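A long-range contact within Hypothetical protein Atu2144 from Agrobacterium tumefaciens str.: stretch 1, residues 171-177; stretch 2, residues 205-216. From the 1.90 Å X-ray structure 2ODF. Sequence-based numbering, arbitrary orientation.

Stretch 1 171-177: ILHDNDS
Stretch 2 205-216: GVTHTLRLHALP

A carboxylate in a loop can anchor a helix when several donors converge on one of its oxygens and apolar side chains pack beside it, and the contact between residues 171-177 and 205-216 of Atu2144 illustrates the principle. Stretch 1 leaves a strand after Leu 172 and continues as loop; stretch 2 begins as loop and enters a helix at His 208. Two close approaches set the register: the CA atoms of Asp 174 and Thr 207 lie 6.4 Å apart, and those of Asp 176 and Leu 215 lie 7.1 Å apart, so both chains advance in the same general sense. Together they bury 369 Å².

Stretch 2 opens with Gly 205, whose phi/psi of 76/22° suits glycine, and which makes no contact. Val 206 (-98/4°, chi1 m) points sideways, yet its CG2 meets CD2 of Leu 172 (m, p) at 4.0 Å, an apolar pairing at the end of the strand.

Thr 207 (-105/24°, chi1 p) occupies the N-cap position, but its hydroxyl makes no capping bond. Thr 207 OG1 donates to Asp 174 OD2 at 2.6 Å. Asp 174 presents this oxygen from a loop backbone (-105/-138°) with chi1 t at -160° and chi2 at -78°. Asp 174 OD1 accepts from N of Asn 175 at 2.7 Å.

His 208 points away, whereas Leu 210 (m, t) points toward stretch 1 and rests its CD1 4.2 Å from CA of His 173, covering the backbone beside the polar cluster.

N of Arg 211 bonds O of Thr 207 at 2.9 Å, placing Arg 211 one turn beyond the threonine. Arg 211 starts sideways, but its extended side chain (m, t, t; chi4 172°) carries the guanidinium to the carboxylate. Arg 211 NE donates to Asp 174 OD2 at 2.7 Å (N-H...O 148°) in a salt bridge, and Arg 211 NH2 adds a weak bond to that oxygen at 3.1 Å (131°). That oxygen lies near the guanidinium plane, at its edge, where the N-H groups can reach it. Hydroxyl and guanidinium thus share one acceptor.

Helical phi/psi values persist through 214-216. Leu 215 (-64/-42°; m, t) points toward stretch 1, with CD1 3.5 Å from both OD1 of Asp 174 and OD1 of Asn 175 (chi1 p), and CD2 3.8 Å from CB of Asp 176 (chi1 t). These are van der Waals contacts, which pack hydrocarbon against the loop beside the charged pair.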

ATOM      1  N   ILE A 171       8.940 -24.492  12.586  1.00 17.14           N
ATOM      2  CA  ILE A 171       8.399 -24.827  11.275  1.00 17.01           C
ATOM      3  C   ILE A 171       6.994 -24.197  11.254  1.00 16.85           C
ATOM      4  O   ILE A 171       6.049 -24.698  11.859  1.00 17.47           O
ATOM      5  CB  ILE A 171       8.365 -26.366  11.019  1.00 17.54           C
ATOM      6  CG1 ILE A 171       9.765 -26.966  11.171  1.00 17.62           C
ATOM      7  CG2 ILE A 171       7.725 -26.687   9.630  1.00 16.52           C
ATOM      8  CD1 ILE A 171      10.802 -26.466  10.150  1.00 14.85           C
ATOM      9  N   LEU A 172       6.875 -23.073  10.565  1.00 17.27           N
ATOM     10  CA  LEU A 172       5.643 -22.284  10.600  1.00 16.70           C
ATOM     11  C   LEU A 172       4.826 -22.456   9.321  1.00 17.08           C
ATOM     12  O   LEU A 172       5.365 -22.619   8.216  1.00 17.24           O
ATOM     13  CB  LEU A 172       5.958 -20.818  10.848  1.00 16.55           C
ATOM     14  CG  LEU A 172       6.152 -20.412  12.313  1.00 17.07           C
ATOM     15  CD1 LEU A 172       7.229 -21.229  12.991  1.00 15.47           C
ATOM     16  CD2 LEU A 172       6.497 -18.959  12.356  1.00 15.59           C
ATOM     17  N   HIS A 173       3.511 -22.432   9.469  1.00 17.47           N
ATOM     18  CA  HIS A 173       2.640 -22.611   8.323  1.00 16.85           C
ATOM     19  C   HIS A 173       1.288 -22.021   8.633  1.00 16.93           C
ATOM     20  O   HIS A 173       0.964 -21.798   9.790  1.00 16.36           O
ATOM     21  CB  HIS A 173       2.533 -24.094   7.963  1.00 16.71           C
ATOM     22  CG  HIS A 173       1.884 -24.925   9.023  1.00 17.86           C
ATOM     23  ND1 HIS A 173       0.516 -25.058   9.125  1.00 18.79           N
ATOM     24  CD2 HIS A 173       2.412 -25.671  10.022  1.00 17.94           C
ATOM     25  CE1 HIS A 173       0.225 -25.835  10.152  1.00 20.70           C
ATOM     26  NE2 HIS A 173       1.361 -26.231  10.706  1.00 20.06           N
ATOM     27  N   ASP A 174       0.526 -21.748   7.577  1.00 17.56           N
ATOM     28  CA  ASP A 174      -0.848 -21.269   7.669  1.00 18.44           C
ATOM     29  C   ASP A 174      -1.778 -22.450   7.312  1.00 19.01           C
ATOM     30  O   ASP A 174      -1.512 -23.603   7.712  1.00 19.40           O
ATOM     31  CB  ASP A 174      -1.007 -20.041   6.754  1.00 18.34           C
ATOM     32  CG  ASP A 174      -2.218 -19.177   7.135  1.00 19.06           C
ATOM     33  OD1 ASP A 174      -3.366 -19.556   6.802  1.00 18.34           O
ATOM     34  OD2 ASP A 174      -2.011 -18.133   7.784  1.00 20.95           O
ATOM     35  N   ASN A 175      -2.822 -22.207   6.526  1.00 19.95           N
ATOM     36  CA  ASN A 175      -3.845 -23.230   6.264  1.00 20.26           C
ATOM     37  C   ASN A 175      -3.399 -24.374   5.350  1.00 20.53           C
ATOM     38  O   ASN A 175      -4.168 -25.327   5.108  1.00 21.48           O
ATOM     39  CB  ASN A 175      -5.165 -22.578   5.780  1.00 20.39           C
ATOM     40  CG  ASN A 175      -5.076 -21.901   4.382  1.00 23.14           C
ATOM     41  OD1 ASN A 175      -4.274 -22.291   3.500  1.00 25.18           O
ATOM     42  ND2 ASN A 175      -5.954 -20.897   4.167  1.00 21.44           N
ATOM     43  N   ASP A 176      -2.172 -24.281   4.828  1.00 19.11           N
ATOM     44  CA  ASP A 176      -1.549 -25.349   4.099  1.00 19.39           C
ATOM     45  C   ASP A 176      -0.373 -25.898   4.893  1.00 18.99           C
ATOM     46  O   ASP A 176       0.694 -25.250   4.986  1.00 19.20           O
ATOM     47  CB  ASP A 176      -1.090 -24.833   2.743  1.00 19.72           C
ATOM     48  CG  ASP A 176      -0.315 -25.863   1.943  1.00 19.43           C
ATOM     49  OD1 ASP A 176      -0.229 -27.059   2.313  1.00 21.30           O
ATOM     50  OD2 ASP A 176       0.214 -25.445   0.908  1.00 21.63           O
ATOM     51  N   SER A 177      -0.547 -27.095   5.437  1.00 18.07           N
ATOM     52  CA  SER A 177       0.492 -27.709   6.287  1.00 18.43           C
ATOM     53  C   SER A 177       1.378 -28.753   5.607  1.00 17.89           C
ATOM     54  O   SER A 177       2.135 -29.437   6.291  1.00 17.34           O
ATOM     55  CB  SER A 177      -0.180 -28.381   7.503  1.00 18.66           C
ATOM     56  OG  SER A 177      -0.961 -29.490   7.069  1.00 18.71           O
ATOM     57  N   GLY A 205      -0.032 -13.270  13.483  1.00 29.95           N
ATOM     58  CA  GLY A 205       0.085 -12.397  12.320  1.00 28.46           C
ATOM     59  C   GLY A 205       1.427 -12.524  11.604  1.00 26.89           C
ATOM     60  O   GLY A 205       1.823 -11.644  10.846  1.00 28.04           O
ATOM     61  N   VAL A 206       2.130 -13.636  11.783  1.00 24.39           N
ATOM     62  CA  VAL A 206       3.440 -13.757  11.153  1.00 22.79           C
ATOM     63  C   VAL A 206       3.430 -14.542   9.832  1.00 21.13           C
ATOM     64  O   VAL A 206       4.489 -14.748   9.268  1.00 19.79           O
ATOM     65  CB  VAL A 206       4.464 -14.409  12.123  1.00 22.39           C
ATOM     66  CG1 VAL A 206       4.668 -13.516  13.326  1.00 21.57           C
ATOM     67  CG2 VAL A 206       4.015 -15.830  12.544  1.00 22.29           C
ATOM     68  N   THR A 207       2.266 -14.968   9.342  1.00 19.18           N
ATOM     69  CA  THR A 207       2.214 -15.695   8.063  1.00 19.03           C
ATOM     70  C   THR A 207       1.686 -14.838   6.897  1.00 18.05           C
ATOM     71  O   THR A 207       1.229 -15.369   5.897  1.00 17.36           O
ATOM     72  CB  THR A 207       1.401 -16.997   8.162  1.00 19.59           C
ATOM     73  OG1 THR A 207       0.038 -16.680   8.469  1.00 20.03           O
ATOM     74  CG2 THR A 207       2.004 -17.897   9.234  1.00 20.34           C
ATOM     75  N   HIS A 208       1.814 -13.509   6.996  1.00 17.30           N
ATOM     76  CA  HIS A 208       1.332 -12.603   5.925  1.00 16.41           C
ATOM     77  C   HIS A 208       1.884 -12.941   4.560  1.00 15.69           C
ATOM     78  O   HIS A 208       1.140 -13.108   3.586  1.00 14.96           O
ATOM     79  CB  HIS A 208       1.699 -11.148   6.294  1.00 16.75           C
ATOM     80  CG  HIS A 208       1.156 -10.129   5.347  1.00 16.17           C
ATOM     81  ND1 HIS A 208      -0.159 -10.113   4.942  1.00 16.67           N
ATOM     82  CD2 HIS A 208       1.759  -9.100   4.712  1.00 16.70           C
ATOM     83  CE1 HIS A 208      -0.344  -9.096   4.113  1.00 16.05           C
ATOM     84  NE2 HIS A 208       0.805  -8.457   3.977  1.00 15.61           N
ATOM     85  N   THR A 209       3.206 -13.020   4.449  1.00 16.23           N
ATOM     86  CA  THR A 209       3.859 -13.335   3.180  1.00 15.56           C
ATOM     87  C   THR A 209       3.354 -14.665   2.547  1.00 15.03           C
ATOM     88  O   THR A 209       3.157 -14.761   1.333  1.00 14.64           O
ATOM     89  CB  THR A 209       5.400 -13.319   3.378  1.00 16.22           C
ATOM     90  OG1 THR A 209       5.807 -11.974   3.748  1.00 16.11           O
ATOM     91  CG2 THR A 209       6.107 -13.786   2.128  1.00 17.24           C
ATOM     92  N   LEU A 210       3.163 -15.684   3.370  1.00 14.09           N
ATOM     93  CA  LEU A 210       2.577 -16.949   2.918  1.00 15.47           C
ATOM     94  C   LEU A 210       1.124 -16.717   2.396  1.00 14.52           C
ATOM     95  O   LEU A 210       0.745 -17.216   1.329  1.00 15.39           O
ATOM     96  CB  LEU A 210       2.563 -17.966   4.062  1.00 14.81           C
ATOM     97  CG  LEU A 210       3.920 -18.290   4.733  1.00 16.30           C
ATOM     98  CD1 LEU A 210       3.749 -19.336   5.860  1.00 16.23           C
ATOM     99  CD2 LEU A 210       4.936 -18.710   3.649  1.00 16.26           C
ATOM    100  N   ARG A 211       0.349 -15.948   3.144  1.00 15.52           N
ATOM    101  CA  ARG A 211      -1.016 -15.585   2.745  1.00 16.26           C
ATOM    102  C   ARG A 211      -1.059 -14.826   1.417  1.00 16.82           C
ATOM    103  O   ARG A 211      -1.987 -15.038   0.634  1.00 16.57           O
ATOM    104  CB  ARG A 211      -1.752 -14.795   3.830  1.00 16.46           C
ATOM    105  CG  ARG A 211      -2.040 -15.589   5.087  1.00 16.84           C
ATOM    106  CD  ARG A 211      -2.797 -14.812   6.142  1.00 17.65           C
ATOM    107  NE  ARG A 211      -3.091 -15.699   7.266  1.00 21.57           N
ATOM    108  CZ  ARG A 211      -3.611 -15.306   8.417  1.00 25.17           C
ATOM    109  NH1 ARG A 211      -3.943 -14.033   8.608  1.00 25.55           N
ATOM    110  NH2 ARG A 211      -3.810 -16.204   9.378  1.00 25.20           N
ATOM    111  N   LEU A 212      -0.072 -13.964   1.150  1.00 17.08           N
ATOM    112  CA  LEU A 212      -0.029 -13.211  -0.109  1.00 17.38           C
ATOM    113  C   LEU A 212       0.390 -14.025  -1.320  1.00 17.32           C
ATOM    114  O   LEU A 212      -0.135 -13.821  -2.415  1.00 17.67           O
ATOM    115  CB  LEU A 212       0.924 -12.016   0.002  1.00 17.06           C
ATOM    116  CG  LEU A 212       0.574 -10.853   0.945  1.00 18.57           C
ATOM    117  CD1 LEU A 212       1.508  -9.676   0.659  1.00 18.15           C
ATOM    118  CD2 LEU A 212      -0.903 -10.458   0.824  1.00 16.68           C
ATOM    119  N   HIS A 213       1.339 -14.932  -1.144  1.00 17.34           N
ATOM    120  CA  HIS A 213       2.046 -15.530  -2.283  1.00 17.66           C
ATOM    121  C   HIS A 213       1.897 -17.038  -2.467  1.00 18.54           C
ATOM    122  O   HIS A 213       1.972 -17.506  -3.598  1.00 20.46           O
ATOM    123  CB  HIS A 213       3.541 -15.207  -2.181  1.00 17.33           C
ATOM    124  CG  HIS A 213       3.836 -13.735  -2.155  1.00 17.05           C
ATOM    125  ND1 HIS A 213       3.595 -12.916  -3.235  1.00 14.43           N
ATOM    126  CD2 HIS A 213       4.368 -12.943  -1.190  1.00 15.64           C
ATOM    127  CE1 HIS A 213       3.959 -11.678  -2.932  1.00 16.29           C
ATOM    128  NE2 HIS A 213       4.409 -11.662  -1.690  1.00 13.63           N
ATOM    129  N   ALA A 214       1.795 -17.799  -1.375  1.00 18.07           N
ATOM    130  CA  ALA A 214       1.725 -19.257  -1.451  1.00 18.03           C
ATOM    131  C   ALA A 214       0.282 -19.757  -1.529  1.00 17.65           C
ATOM    132  O   ALA A 214      -0.090 -20.516  -2.432  1.00 17.27           O
ATOM    133  CB  ALA A 214       2.409 -19.865  -0.268  1.00 17.63           C
ATOM    134  N   LEU A 215      -0.532 -19.332  -0.583  1.00 17.12           N
ATOM    135  CA  LEU A 215      -1.882 -19.903  -0.438  1.00 17.82           C
ATOM    136  C   LEU A 215      -2.788 -19.632  -1.662  1.00 17.48           C
ATOM    137  O   LEU A 215      -3.499 -20.533  -2.118  1.00 18.41           O
ATOM    138  CB  LEU A 215      -2.526 -19.393   0.852  1.00 17.24           C
ATOM    139  CG  LEU A 215      -1.795 -19.624   2.192  1.00 19.09           C
ATOM    140  CD1 LEU A 215      -2.700 -19.222   3.358  1.00 17.50           C
ATOM    141  CD2 LEU A 215      -1.255 -21.067   2.320  1.00 17.62           C
ATOM    142  N   PRO A 216      -2.754 -18.402  -2.212  1.00 18.33           N
ATOM    143  CA  PRO A 216      -3.673 -18.124  -3.325  1.00 19.06           C
ATOM    144  C   PRO A 216      -3.398 -18.940  -4.573  1.00 19.33           C
ATOM    145  O   PRO A 216      -4.284 -19.067  -5.400  1.00 19.05           O
ATOM    146  CB  PRO A 216      -3.494 -16.609  -3.588  1.00 20.05           C
ATOM    147  CG  PRO A 216      -2.726 -16.077  -2.423  1.00 19.96           C
ATOM    148  CD  PRO A 216      -1.938 -17.226  -1.871  1.00 18.61           C
TER